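Local coordinates for fanconi-associated nuclease 1 homolog (Pseudomonas aeruginosa, PDB 5Y7Q), which belongs to the FAN1 family of nucleases and carries a C-terminal VRR-NUC domain of the PD-(D/E)XK nuclease superfamily, at residues I372-L377 with V571-W576; L526-Q531 with V542-P547. All blocks are in the same frame, centred on the assembly; numbering follows the deposited sequence.

In the fold
Both contacts build the mixed sheet of the VRR-NUC fold. Contact 1 pairs the edge strand 374-380 with strand 569-577; contact 2 pairs strand 529-533 with strand 538-545, the inner neighbour of 569-577. Their centres lie 9 Å apart, and along the chain contact 2 sits inside the loop that contact 1 closes. Cys572 joins them: its N is 2.8 Å from Glu543 O and its O is 2.9 Å from Lys545 N, both probable hydrogen bonds, while its side chain packs on Val542. Contact 2 holds Asp528, Glu543 and Lys545, which match the PD-(D/E)XK signature, with its nearest atom about 5 Å from the bound nucleic acid; for contact 1 that distance is about 10 Å.

Contact 1: residues I372-L377 with V571-W576; sequences IDRLDL and VCYVRW
At the outer edge of the nuclease-domain sheet, residues 374-377 run parallel to 571-576, pairing Arg374 with Val571, Leu375 with Cys572, Asp376 with Tyr573 and Leu377 with Val574. The backbone bonds alternate as a parallel pair requires: Val571 N gives to Asp373 O, Leu375 N to Val571 O (2.8 Å), Tyr573 N to Leu375 O, Leu377 N to Tyr573 O, and Arg575 N to Leu377 O (3.0 Å).

On the face carrying Arg374 and Tyr573, the guanidinium lies flat over the phenol ring, planes 1° apart and Arg374 CZ 3.8 Å from the Tyr573 centroid, a cation-pi stack. NH2 sits near Tyr573 CE2, toward the rim. A bend at chi3 (-87°) lays the guanidinium over the ring, and Asp376 holds it there, gripping it side-on, NE to OD2 and NH1 to OD1, each 3.2 Å, with the carboxylate at the guanidinium edge. Asp376 thus fixes the rotation of the group that covers the ring. Ile372 approaches the same ring at its edge, with CD1 4.3 Å from Tyr573 CZ.

Strand 569-577 is also the return strand of a beta-alpha-beta crossover from strand 538-545 through helix 553-564, and Val571 touches Leu559 of that helix. The other face is apolar: Leu377 CD1 meets Cys572 SG at 3.6 Å, and Leu377 CB lies 4.1 Å from Val574 CG2. Helix 388-396 packs over this side, where Val392 touches both Cys572 and Val574 and His395 touches Leu377.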
loop_
_atom_site.group_PDB
_atom_site.type_symbol
_atom_site.label_atom_id
_atom_site.label_comp_id
_atom_site.label_asym_id
_atom_site.label_seq_id
_atom_site.Cartn_x
_atom_site.Cartn_y
_atom_site.Cartn_z
ATOM N N ILE A 372 9.239 -32.763 -0.828
ATOM C CA ILE A 372 10.069 -31.634 -0.429
ATOM C C ILE A 372 11.358 -32.144 0.186
ATOM O O ILE A 372 11.359 -33.061 1.016
ATOM C CB ILE A 372 9.321 -30.717 0.559
ATOM C CG1 ILE A 372 8.759 -31.530 1.735
ATOM C CG2 ILE A 372 8.230 -29.914 -0.157
ATOM C CD1 ILE A 372 7.679 -30.819 2.537
ATOM N N ASP A 373 12.466 -31.523 -0.193
ATOM C CA ASP A 373 13.773 -32.011 0.216
ATOM C C ASP A 373 14.067 -31.369 1.562
ATOM O O ASP A 373 14.449 -30.204 1.641
ATOM C CB ASP A 373 14.805 -31.642 -0.841
ATOM C CG ASP A 373 16.213 -31.675 -0.315
ATOM O OD1 ASP A 373 16.572 -32.650 0.384
ATOM O OD2 ASP A 373 16.959 -30.719 -0.613
ATOM N N ARG A 374 13.949 -32.148 2.628
ATOM C CA ARG A 374 13.825 -31.580 3.954
ATOM C C ARG A 374 15.014 -31.949 4.813
ATOM O O ARG A 374 15.669 -32.967 4.606
ATOM C CB ARG A 374 12.539 -32.018 4.649
ATOM C CG ARG A 374 12.473 -33.449 5.104
ATOM C CD ARG A 374 11.094 -33.713 5.705
ATOM N NE ARG A 374 10.992 -33.378 7.130
ATOM C CZ ARG A 374 9.888 -32.902 7.717
ATOM N NH1 ARG A 374 9.881 -32.640 9.024
ATOM N NH2 ARG A 374 8.795 -32.666 6.993
ATOM N N LEU A 375 15.290 -31.079 5.763
ATOM C CA LEU A 375 16.443 -31.189 6.633
ATOM C C LEU A 375 15.945 -30.895 8.036
ATOM O O LEU A 375 15.508 -29.776 8.318
ATOM C CB LEU A 375 17.532 -30.211 6.203
ATOM C CG LEU A 375 18.621 -29.878 7.218
ATOM C CD1 LEU A 375 19.702 -30.994 7.353
ATOM C CD2 LEU A 375 19.223 -28.521 6.863
ATOM N N ASP A 376 16.006 -31.895 8.912
ATOM C CA ASP A 376 15.526 -31.748 10.274
ATOM C C ASP A 376 16.658 -31.254 11.165
ATOM O O ASP A 376 17.812 -31.666 11.014
ATOM C CB ASP A 376 14.946 -33.071 10.780
ATOM C CG ASP A 376 13.595 -33.414 10.125
ATOM O OD1 ASP A 376 12.531 -33.171 10.745
ATOM O OD2 ASP A 376 13.589 -33.926 8.983
ATOM N N LEU A 377 16.328 -30.323 12.055
ATOM C CA LEU A 377 17.278 -29.741 12.989
ATOM C C LEU A 377 16.674 -29.770 14.378
ATOM O O LEU A 377 15.518 -29.381 14.558
ATOM C CB LEU A 377 17.620 -28.298 12.635
ATOM C CG LEU A 377 18.601 -27.985 11.522
ATOM C CD1 LEU A 377 18.830 -26.484 11.496
ATOM C CD2 LEU A 377 19.881 -28.716 11.785
ATOM N N VAL A 571 14.040 -27.353 2.698
ATOM C CA VAL A 571 13.166 -26.870 3.767
ATOM C C VAL A 571 13.677 -27.440 5.078
ATOM O O VAL A 571 13.974 -28.635 5.170
ATOM C CB VAL A 571 11.687 -27.245 3.543
ATOM C CG1 VAL A 571 10.837 -26.753 4.703
ATOM C CG2 VAL A 571 11.188 -26.622 2.270
ATOM N N CYS A 572 13.778 -26.588 6.085
ATOM C CA CYS A 572 14.365 -26.959 7.362
ATOM C C CYS A 572 13.316 -26.888 8.467
ATOM O O CYS A 572 12.813 -25.806 8.784
ATOM C CB CYS A 572 15.539 -26.044 7.667
ATOM S SG CYS A 572 16.022 -26.075 9.358
ATOM N N TYR A 573 13.003 -28.032 9.057
ATOM C CA TYR A 573 12.020 -28.127 10.128
ATOM C C TYR A 573 12.741 -28.247 11.471
ATOM O O TYR A 573 13.559 -29.154 11.660
ATOM C CB TYR A 573 11.105 -29.329 9.898
ATOM C CG TYR A 573 10.234 -29.239 8.657
ATOM C CD1 TYR A 573 8.920 -28.765 8.738
ATOM C CD2 TYR A 573 10.708 -29.644 7.410
ATOM C CE1 TYR A 573 8.099 -28.691 7.616
ATOM C CE2 TYR A 573 9.891 -29.574 6.276
ATOM C CZ TYR A 573 8.590 -29.091 6.389
ATOM O OH TYR A 573 7.764 -29.013 5.291
ATOM N N VAL A 574 12.418 -27.358 12.409
ATOM C CA VAL A 574 13.143 -27.243 13.672
ATOM C C VAL A 574 12.281 -27.713 14.846
ATOM O O VAL A 574 11.093 -27.374 14.941
ATOM C CB VAL A 574 13.618 -25.790 13.864
ATOM C CG1 VAL A 574 14.210 -25.564 15.257
ATOM C CG2 VAL A 574 14.622 -25.468 12.802
ATOM N N ARG A 575 12.889 -28.503 15.734
ATOM C CA ARG A 575 12.384 -28.823 17.064
ATOM C C ARG A 575 13.320 -28.226 18.109
ATOM O O ARG A 575 14.504 -27.991 17.848
ATOM C CB ARG A 575 12.302 -30.334 17.316
ATOM C CG ARG A 575 11.424 -31.168 16.405
ATOM C CD ARG A 575 11.549 -32.683 16.786
ATOM N NE ARG A 575 12.929 -33.063 17.133
ATOM C CZ ARG A 575 13.340 -34.306 17.390
ATOM N NH1 ARG A 575 14.611 -34.533 17.708
ATOM N NH2 ARG A 575 12.494 -35.327 17.330
ATOM N N TRP A 576 12.794 -27.991 19.309
ATOM C CA TRP A 576 13.596 -27.443 20.393
ATOM C C TRP A 576 13.943 -28.522 21.416
ATOM O O TRP A 576 13.128 -29.395 21.728
ATOM C CB TRP A 576 12.869 -26.307 21.110
ATOM C CG TRP A 576 12.439 -25.166 20.263
ATOM C CD1 TRP A 576 11.157 -24.749 20.048
ATOM C CD2 TRP A 576 13.284 -24.256 19.545
ATOM N NE1 TRP A 576 11.151 -23.647 19.235
ATOM C CE2 TRP A 576 12.442 -23.320 18.913
ATOM C CE3 TRP A 576 14.670 -24.146 19.371
ATOM C CZ2 TRP A 576 12.935 -22.287 18.114
ATOM C CZ3 TRP A 576 15.164 -23.123 18.581
ATOM C CH2 TRP A 576 14.295 -22.201 17.962
#

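Contact 2: residues L526-Q531 with V542-P547; sequences LPDLIQ and VEVKGP
Residues 529-531 and 542-545 run antiparallel but splayed, their axes at 135°, with Leu529 and Val542 forming a hydrogen-bonded pair: Leu529 N to Val542 O and Val542 N to Leu529 O, both 2.9 Å.

Asp528, just before Leu529, and Glu543, just after Val542, each accept one backbone N-H from the opposite segment. Glu543 OE1 receives Asp528 N at 2.9 Å, nearly along its own C-O axis, whereas Asp528 OD2 receives Val544 N at 2.8 Å, on its anti side. A bend at chi2 (59°) turns the glutamate back over the start of the other segment, where Pro527 CA also borders OE1. The two carboxylates cross obliquely, planes 43° apart, and Asp528 OD2 comes within 3.1 Å of Glu543 OE2, two acceptors with no hydrogen bond between them.

Pro527-Asp528 and Glu543-Val544-Lys545 match the PD...(D/E)XK signature of this nuclease superfamily, the first pair at the entry to the hairpin of strands 529-533 and 538-545, the second group on its return strand. Lys545 NZ lies 3.5 Å from Glu543 OE2 in a salt bridge and also gives a hydrogen bond to Arg550 O.

Leu529 and Val544 make an apolar contact, Leu529 CD1 being 3.9 Å from Val544 CG2. Helix 388-396 closes over it: Val392 touches Leu529, and Val388 touches Val544. Nearby, Leu529 CB meets Val542 CB at 4.3 Å, and Val542 in turn packs against Cys572 of strand 569-577.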
loop_
_atom_site.group_PDB
_atom_site.type_symbol
_atom_site.label_atom_id
_atom_site.label_comp_id
_atom_site.label_asym_id
_atom_site.label_seq_id
_atom_site.Cartn_x
_atom_site.Cartn_y
_atom_site.Cartn_z
ATOM N N LEU A 526 9.786 -16.482 -1.564
ATOM C CA LEU A 526 11.087 -17.103 -1.693
ATOM C C LEU A 526 11.607 -17.517 -0.316
ATOM O O LEU A 526 11.201 -16.951 0.703
ATOM C CB LEU A 526 12.069 -16.146 -2.369
ATOM C CG LEU A 526 11.905 -15.889 -3.873
ATOM C CD1 LEU A 526 10.571 -15.239 -4.237
ATOM C CD2 LEU A 526 13.017 -15.024 -4.371
ATOM N N PRO A 527 12.499 -18.509 -0.262
ATOM C CA PRO A 527 12.943 -19.053 1.025
ATOM C C PRO A 527 13.554 -18.015 1.958
ATOM O O PRO A 527 14.186 -17.053 1.527
ATOM C CB PRO A 527 13.984 -20.092 0.606
ATOM C CG PRO A 527 13.480 -20.560 -0.703
ATOM C CD PRO A 527 13.000 -19.321 -1.381
ATOM N N ASP A 528 13.388 -18.258 3.261
ATOM C CA ASP A 528 13.894 -17.333 4.275
ATOM C C ASP A 528 15.370 -17.059 4.072
ATOM O O ASP A 528 15.798 -15.898 4.055
ATOM C CB ASP A 528 13.672 -17.891 5.686
ATOM C CG ASP A 528 12.198 -18.091 6.034
ATOM O OD1 ASP A 528 11.363 -17.179 5.787
ATOM O OD2 ASP A 528 11.877 -19.167 6.588
ATOM N N LEU A 529 16.162 -18.116 3.910
ATOM C CA LEU A 529 17.605 -18.008 4.000
ATOM C C LEU A 529 18.257 -18.388 2.685
ATOM O O LEU A 529 17.698 -19.106 1.848
ATOM C CB LEU A 529 18.182 -18.903 5.102
ATOM C CG LEU A 529 17.678 -18.812 6.531
ATOM C CD1 LEU A 529 18.469 -19.798 7.370
ATOM C CD2 LEU A 529 17.805 -17.428 7.103
ATOM N N ILE A 530 19.480 -17.921 2.538
ATOM C CA ILE A 530 20.330 -18.357 1.452
ATOM C C ILE A 530 21.754 -18.526 2.004
ATOM O O ILE A 530 22.256 -17.673 2.746
ATOM C CB ILE A 530 20.251 -17.354 0.283
ATOM C CG1 ILE A 530 21.009 -17.906 -0.945
ATOM C CG2 ILE A 530 20.717 -15.934 0.755
ATOM C CD1 ILE A 530 20.685 -17.228 -2.298
ATOM N N GLN A 531 22.393 -19.642 1.695
ATOM C CA GLN A 531 23.750 -19.848 2.162
ATOM C C GLN A 531 24.684 -20.025 0.972
ATOM O O GLN A 531 24.318 -20.622 -0.051
ATOM C CB GLN A 531 23.872 -21.031 3.143
ATOM C CG GLN A 531 22.849 -22.132 3.039
ATOM C CD GLN A 531 23.322 -23.397 3.757
ATOM O OE1 GLN A 531 24.324 -23.372 4.482
ATOM N NE2 GLN A 531 22.619 -24.508 3.543
ATOM N N VAL A 542 17.116 -21.958 1.881
ATOM C CA VAL A 542 16.500 -22.740 2.945
ATOM C C VAL A 542 15.284 -21.993 3.478
ATOM O O VAL A 542 15.419 -20.908 4.056
ATOM C CB VAL A 542 17.497 -23.030 4.082
ATOM C CG1 VAL A 542 16.847 -23.914 5.134
ATOM C CG2 VAL A 542 18.824 -23.670 3.523
ATOM N N GLU A 543 14.107 -22.572 3.296
ATOM C CA GLU A 543 12.926 -22.109 4.003
ATOM C C GLU A 543 12.912 -22.704 5.408
ATOM O O GLU A 543 13.030 -23.923 5.572
ATOM C CB GLU A 543 11.657 -22.498 3.239
ATOM C CG GLU A 543 10.357 -22.092 3.927
ATOM C CD GLU A 543 10.232 -20.584 4.164
ATOM O OE1 GLU A 543 10.967 -19.802 3.513
ATOM O OE2 GLU A 543 9.390 -20.182 5.009
ATOM N N VAL A 544 12.770 -21.843 6.422
ATOM C CA VAL A 544 12.774 -22.256 7.825
ATOM C C VAL A 544 11.343 -22.398 8.345
ATOM O O VAL A 544 10.492 -21.538 8.096
ATOM C CB VAL A 544 13.568 -21.252 8.675
ATOM C CG1 VAL A 544 13.436 -21.581 10.129
ATOM C CG2 VAL A 544 15.029 -21.274 8.274
ATOM N N LYS A 545 11.073 -23.490 9.064
ATOM C CA LYS A 545 9.768 -23.723 9.676
ATOM C C LYS A 545 9.944 -24.186 11.117
ATOM O O LYS A 545 10.461 -25.282 11.362
ATOM C CB LYS A 545 8.959 -24.753 8.875
ATOM C CG LYS A 545 8.393 -24.212 7.553
ATOM C CD LYS A 545 7.559 -22.956 7.787
ATOM C CE LYS A 545 7.272 -22.201 6.501
ATOM N NZ LYS A 545 6.529 -20.938 6.784
ATOM N N GLY A 546 9.483 -23.363 12.067
ATOM C CA GLY A 546 9.480 -23.741 13.463
ATOM C C GLY A 546 8.306 -24.629 13.796
ATOM O O GLY A 546 7.496 -24.995 12.934
ATOM N N PRO A 547 8.204 -25.016 15.069
ATOM C CA PRO A 547 7.001 -25.735 15.506
ATOM C C PRO A 547 5.771 -24.864 15.258
ATOM O O PRO A 547 5.802 -23.643 15.451
ATOM C CB PRO A 547 7.245 -25.981 16.999
ATOM C CG PRO A 547 8.679 -25.751 17.214
ATOM C CD PRO A 547 9.136 -24.770 16.180
#